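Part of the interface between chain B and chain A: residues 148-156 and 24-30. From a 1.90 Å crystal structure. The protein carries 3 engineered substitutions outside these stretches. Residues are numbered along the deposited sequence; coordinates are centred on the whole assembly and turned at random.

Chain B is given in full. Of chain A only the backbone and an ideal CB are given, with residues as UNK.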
ATOM      1  N   HIS B 148      16.377   1.013  -9.158  1.00 45.05           N
ATOM      2  CA  HIS B 148      16.456   2.456  -9.351  1.00 44.69           C
ATOM      3  C   HIS B 148      15.299   3.213  -8.693  1.00 45.27           C
ATOM      4  O   HIS B 148      15.120   4.409  -8.925  1.00 44.48           O
ATOM      5  CB  HIS B 148      16.572   2.812 -10.834  1.00 43.03           C
ATOM      6  CG  HIS B 148      15.593   2.095 -11.707  1.00 51.06           C
ATOM      7  ND1 HIS B 148      14.396   2.653 -12.097  1.00 50.58           N
ATOM      8  CD2 HIS B 148      15.637   0.860 -12.263  1.00 51.78           C
ATOM      9  CE1 HIS B 148      13.740   1.791 -12.856  1.00 51.11           C
ATOM     10  NE2 HIS B 148      14.471   0.698 -12.974  1.00 53.06           N
ATOM     11  N   VAL B 149      14.508   2.518  -7.882  1.00 42.49           N
ATOM     12  CA  VAL B 149      13.506   3.185  -7.056  1.00 42.69           C
ATOM     13  C   VAL B 149      14.055   3.342  -5.640  1.00 41.08           C
ATOM     14  O   VAL B 149      13.572   2.735  -4.677  1.00 49.33           O
ATOM     15  CB  VAL B 149      12.153   2.442  -7.074  1.00 39.12           C
ATOM     16  CG1 VAL B 149      11.122   3.183  -6.237  1.00 35.20           C
ATOM     17  CG2 VAL B 149      11.673   2.303  -8.523  1.00 39.59           C
ATOM     18  N   ALA B 150      15.098   4.155  -5.539  1.00 44.47           N
ATOM     19  CA  ALA B 150      15.761   4.442  -4.277  1.00 44.61           C
ATOM     20  C   ALA B 150      15.460   5.880  -3.872  1.00 37.49           C
ATOM     21  O   ALA B 150      14.575   6.525  -4.441  1.00 37.09           O
ATOM     22  CB  ALA B 150      17.271   4.238  -4.423  1.00 43.17           C
ATOM     23  N   GLN B 151      16.224   6.409  -2.923  1.00 31.24           N
ATOM     24  CA  GLN B 151      15.868   7.694  -2.345  1.00 39.27           C
ATOM     25  C   GLN B 151      15.687   8.860  -3.325  1.00 38.92           C
ATOM     26  O   GLN B 151      14.767   9.654  -3.137  1.00 40.38           O
ATOM     27  CB  GLN B 151      16.783   8.056  -1.163  1.00 45.77           C
ATOM     28  CG  GLN B 151      16.434   9.367  -0.463  1.00 50.28           C
ATOM     29  CD  GLN B 151      15.245   9.288   0.492  1.00 51.92           C
ATOM     30  OE1 GLN B 151      14.819   8.204   0.923  1.00 51.79           O
ATOM     31  NE2 GLN B 151      14.707  10.456   0.840  1.00 48.54           N
ATOM     32  N   PRO B 152      16.530   8.967  -4.379  1.00 36.58           N
ATOM     33  CA  PRO B 152      16.355  10.143  -5.241  1.00 35.42           C
ATOM     34  C   PRO B 152      15.032  10.117  -5.998  1.00 33.39           C
ATOM     35  O   PRO B 152      14.407  11.155  -6.211  1.00 32.48           O
ATOM     36  CB  PRO B 152      17.537  10.050  -6.232  1.00 37.44           C
ATOM     37  CG  PRO B 152      18.536   9.160  -5.550  1.00 41.93           C
ATOM     38  CD  PRO B 152      17.701   8.164  -4.776  1.00 35.19           C
ATOM     39  N   THR B 153      14.627   8.928  -6.421  1.00 30.75           N
ATOM     40  CA  THR B 153      13.340   8.739  -7.062  1.00 28.69           C
ATOM     41  C   THR B 153      12.178   9.069  -6.128  1.00 23.87           C
ATOM     42  O   THR B 153      11.224   9.748  -6.521  1.00 23.89           O
ATOM     43  CB  THR B 153      13.215   7.280  -7.555  1.00 31.17           C
ATOM     44  OG1 THR B 153      14.182   7.061  -8.590  1.00 33.88           O
ATOM     45  CG2 THR B 153      11.819   7.004  -8.074  1.00 28.51           C
ATOM     46  N   LEU B 154      12.269   8.598  -4.892  1.00 24.65           N
ATOM     47  CA  LEU B 154      11.182   8.777  -3.918  1.00 28.81           C
ATOM     48  C   LEU B 154      11.039  10.239  -3.542  1.00 27.77           C
ATOM     49  O   LEU B 154       9.928  10.737  -3.366  1.00 23.89           O
ATOM     50  CB  LEU B 154      11.426   7.941  -2.663  1.00 30.15           C
ATOM     51  CG  LEU B 154      11.436   6.427  -2.909  1.00 33.50           C
ATOM     52  CD1 LEU B 154      11.727   5.691  -1.623  1.00 32.59           C
ATOM     53  CD2 LEU B 154      10.107   5.950  -3.492  1.00 34.72           C
ATOM     54  N   GLN B 155      12.178  10.926  -3.422  1.00 27.84           N
ATOM     55  CA  GLN B 155      12.186  12.363  -3.167  1.00 31.68           C
ATOM     56  C   GLN B 155      11.496  13.106  -4.302  1.00 27.14           C
ATOM     57  O   GLN B 155      10.678  13.996  -4.063  1.00 27.55           O
ATOM     58  CB  GLN B 155      13.622  12.890  -2.989  1.00 29.86           C
ATOM     59  CG  GLN B 155      14.366  12.284  -1.797  1.00 41.03           C
ATOM     60  CD  GLN B 155      15.645  13.045  -1.443  1.00 58.14           C
ATOM     61  OE1 GLN B 155      15.789  14.228  -1.764  1.00 58.43           O
ATOM     62  NE2 GLN B 155      16.574  12.368  -0.769  1.00 56.64           N
ATOM     63  N   LYS B 156      11.826  12.747  -5.539  1.00 25.11           N
ATOM     64  CA  LYS B 156      11.235  13.409  -6.703  1.00 22.63           C
ATOM     65  C   LYS B 156       9.707  13.255  -6.749  1.00 23.72           C
ATOM     66  O   LYS B 156       8.983  14.199  -7.057  1.00 24.37           O
ATOM     67  CB  LYS B 156      11.829  12.849  -8.006  1.00 24.00           C
ATOM     68  CG  LYS B 156      11.314  13.557  -9.259  1.00 28.24           C
ATOM     69  CD  LYS B 156      11.590  15.079  -9.192  1.00 30.30           C
ATOM     70  CE  LYS B 156      13.063  15.388  -9.368  1.00 36.03           C
ATOM     71  NZ  LYS B 156      13.307  16.868  -9.495  1.00 37.59           N
TER
ATOM     72  N   UNK A  24      13.774   2.239   5.426  1.00 32.99           N
ATOM     73  CA  UNK A  24      13.571   3.676   5.441  1.00 30.74           C
ATOM     74  C   UNK A  24      12.836   4.126   4.185  1.00 32.94           C
ATOM     75  O   UNK A  24      11.924   4.955   4.258  1.00 26.39           O
ATOM     76  CB  UNK A  24      14.910   4.405   5.567  1.00 30.74           C
ATOM     77  N   UNK A  25      13.226   3.568   3.037  1.00 30.43           N
ATOM     78  CA  UNK A  25      12.578   3.881   1.768  1.00 30.60           C
ATOM     79  C   UNK A  25      11.084   3.531   1.787  1.00 27.66           C
ATOM     80  O   UNK A  25      10.256   4.277   1.273  1.00 25.65           O
ATOM     81  CB  UNK A  25      13.275   3.134   0.629  1.00 30.60           C
ATOM     82  N   UNK A  26      10.748   2.391   2.381  1.00 27.08           N
ATOM     83  CA  UNK A  26       9.358   1.942   2.447  1.00 27.17           C
ATOM     84  C   UNK A  26       8.542   2.858   3.349  1.00 28.04           C
ATOM     85  O   UNK A  26       7.394   3.176   3.039  1.00 26.02           O
ATOM     86  CB  UNK A  26       9.281   0.499   2.950  1.00 27.17           C
ATOM     87  N   UNK A  27       9.130   3.272   4.470  1.00 26.63           N
ATOM     88  CA  UNK A  27       8.487   4.250   5.356  1.00 26.54           C
ATOM     89  C   UNK A  27       8.255   5.583   4.644  1.00 27.56           C
ATOM     90  O   UNK A  27       7.171   6.156   4.731  1.00 23.78           O
ATOM     91  CB  UNK A  27       9.339   4.471   6.608  1.00 26.54           C
ATOM     92  N   UNK A  28       9.284   6.091   3.961  1.00 21.26           N
ATOM     93  CA  UNK A  28       9.177   7.341   3.235  1.00 24.69           C
ATOM     94  C   UNK A  28       8.086   7.277   2.169  1.00 22.95           C
ATOM     95  O   UNK A  28       7.237   8.173   2.063  1.00 24.12           O
ATOM     96  CB  UNK A  28      10.521   7.694   2.595  1.00 24.69           C
ATOM     97  N   UNK A  29       8.130   6.217   1.373  1.00 22.94           N
ATOM     98  CA  UNK A  29       7.147   5.979   0.317  1.00 28.11           C
ATOM     99  C   UNK A  29       5.698   6.014   0.834  1.00 23.11           C
ATOM    100  O   UNK A  29       4.858   6.747   0.324  1.00 20.93           O
ATOM    101  CB  UNK A  29       7.424   4.628  -0.346  1.00 28.11           C
ATOM    102  N   UNK A  30       5.417   5.212   1.844  1.00 19.96           N
ATOM    103  CA  UNK A  30       4.058   5.111   2.377  1.00 21.99           C
ATOM    104  C   UNK A  30       3.589   6.412   3.043  1.00 23.80           C
ATOM    105  O   UNK A  30       2.477   6.882   2.772  1.00 22.22           O
ATOM    106  CB  UNK A  30       3.982   3.961   3.384  1.00 21.99           C
TER

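Chain A runs here as a helix, with phi and psi near -60° and -45° at every position. It lies almost parallel to helix 151-156 of chain B: the axes are 10° apart and 10.2 Å at closest approach. Such a backbone disfavours proline and glycine throughout.

Position 24 points its CA-to-CB bond sideways. Nothing of the chain B stretch lies within 5.5 Å of the ideal CB, so many side chains would suit. The residue is Lys A24, which makes no contact with it.

Position 25 also points sideways, but its ideal CB is 3.7 Å from Leu B154 CD1. Farther out are Gln B151 OE1 and Val B149 O, both at 5.3 Å from that CB, and the backbone N of Gln B151 at the start of its helix. A small or medium side chain fits, and a polar one could use these groups: asparagine, serine, threonine or aspartate. The residue is Asn A25. A water donates to Asn A25 OD1 at 3.1 Å and accepts from Gln B151 N at 2.8 Å. Asn A25 ND2 lies 3.2 Å from Gln B151 OE1, but the angle is too poor for a hydrogen bond.

Position 26 points away. Nothing of the stretch lies within 5.5 Å of its ideal CB, so many side chains would suit; a long one, such as lysine or arginine, could bend back. Arg A26 does so: its NH2 comes to 4.7 Å from Val B149 O.

Position 27 is out of reach of the stretch, which sets no preference. It is Arg A27, hydrogen-bonded elsewhere in the structure.

Position 28 points toward chain B. Its ideal CB is 4.6 Å from Gln B151 OE1 and 4.8 Å from Leu B154 CD1. Leucine, methionine or an aromatic would suit. The residue is Phe A28, with chi1 t. Its CD2 packs 3.7 Å from Leu B154 CB. Leu B154 O meets the ring edge, 3.3 Å from Phe A28 CE2, while Gln B151 NE2 lies over one face, 3.9 Å from Phe A28 CE1.

Position 29 points sideways, its ideal CB 4.3 Å from Leu B154 CD2. An aliphatic side chain would suit, as would a longer polar one with an apolar stem. Glu A29 is found. Its OE1 is 4.1 Å from Leu B154 CD2 and forms a salt bridge with Arg A26 NH1 at 2.9 Å; the hydrogen bond within it is weak.

Position 30 is out of reach of this stretch. It is Val A30.

Chain A (24-30) KNRRFEV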
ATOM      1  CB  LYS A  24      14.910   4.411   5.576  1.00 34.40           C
ATOM      2  CG  LYS A  24      15.508   4.355   6.975  1.00 37.50           C
ATOM      3  CD  LYS A  24      16.786   5.202   7.078  1.00 41.47           C
ATOM      4  CE  LYS A  24      17.875   4.690   6.137  1.00 53.38           C
ATOM      5  NZ  LYS A  24      19.213   5.315   6.398  1.00 60.71           N
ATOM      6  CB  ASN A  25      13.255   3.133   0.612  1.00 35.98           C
ATOM      7  CG  ASN A  25      14.569   3.787   0.152  1.00 39.81           C
ATOM      8  OD1 ASN A  25      15.341   3.183  -0.601  1.00 40.29           O
ATOM      9  ND2 ASN A  25      14.817   5.012   0.593  1.00 36.23           N
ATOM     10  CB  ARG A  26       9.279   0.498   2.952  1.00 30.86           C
ATOM     11  CG  ARG A  26       8.481  -0.425   2.042  1.00 44.33           C
ATOM     12  CD  ARG A  26       8.719  -0.097   0.562  1.00 43.54           C
ATOM     13  NE  ARG A  26      10.103  -0.286   0.153  1.00 52.95           N
ATOM     14  CZ  ARG A  26      10.689   0.372  -0.846  1.00 46.99           C
ATOM     15  NH1 ARG A  26      10.017   1.284  -1.539  1.00 44.70           N
ATOM     16  NH2 ARG A  26      11.958   0.127  -1.138  1.00 49.71           N
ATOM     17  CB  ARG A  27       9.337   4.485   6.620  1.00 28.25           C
ATOM     18  CG  ARG A  27       9.323   3.334   7.616  1.00 28.24           C
ATOM     19  CD  ARG A  27      10.395   3.485   8.706  1.00 29.46           C
ATOM     20  NE  ARG A  27      10.410   4.822   9.300  1.00 28.80           N
ATOM     21  CZ  ARG A  27       9.616   5.208  10.296  1.00 32.16           C
ATOM     22  NH1 ARG A  27       8.737   4.361  10.809  1.00 33.20           N
ATOM     23  NH2 ARG A  27       9.695   6.446  10.777  1.00 30.34           N
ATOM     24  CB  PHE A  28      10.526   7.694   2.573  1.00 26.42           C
ATOM     25  CG  PHE A  28      10.526   9.015   1.870  1.00 26.60           C
ATOM     26  CD1 PHE A  28      11.047  10.150   2.490  1.00 30.49           C
ATOM     27  CD2 PHE A  28      10.016   9.133   0.589  1.00 23.55           C
ATOM     28  CE1 PHE A  28      11.050  11.365   1.847  1.00 34.13           C
ATOM     29  CE2 PHE A  28      10.019  10.345  -0.066  1.00 29.01           C
ATOM     30  CZ  PHE A  28      10.542  11.467   0.557  1.00 28.22           C
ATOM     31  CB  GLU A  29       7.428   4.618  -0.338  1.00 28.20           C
ATOM     32  CG  GLU A  29       6.528   4.283  -1.497  1.00 34.98           C
ATOM     33  CD  GLU A  29       6.763   2.871  -2.018  1.00 48.70           C
ATOM     34  OE1 GLU A  29       7.776   2.648  -2.715  1.00 45.69           O
ATOM     35  OE2 GLU A  29       5.927   1.987  -1.733  1.00 50.43           O
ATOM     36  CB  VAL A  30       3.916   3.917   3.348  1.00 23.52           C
ATOM     37  CG1 VAL A  30       2.536   3.934   4.045  1.00 23.11           C
ATOM     38  CG2 VAL A  30       4.157   2.586   2.627  1.00 28.38           C
TER
HETATM   39  O   HOH W   1      17.840   4.896  -1.177  1.00 47.86           O
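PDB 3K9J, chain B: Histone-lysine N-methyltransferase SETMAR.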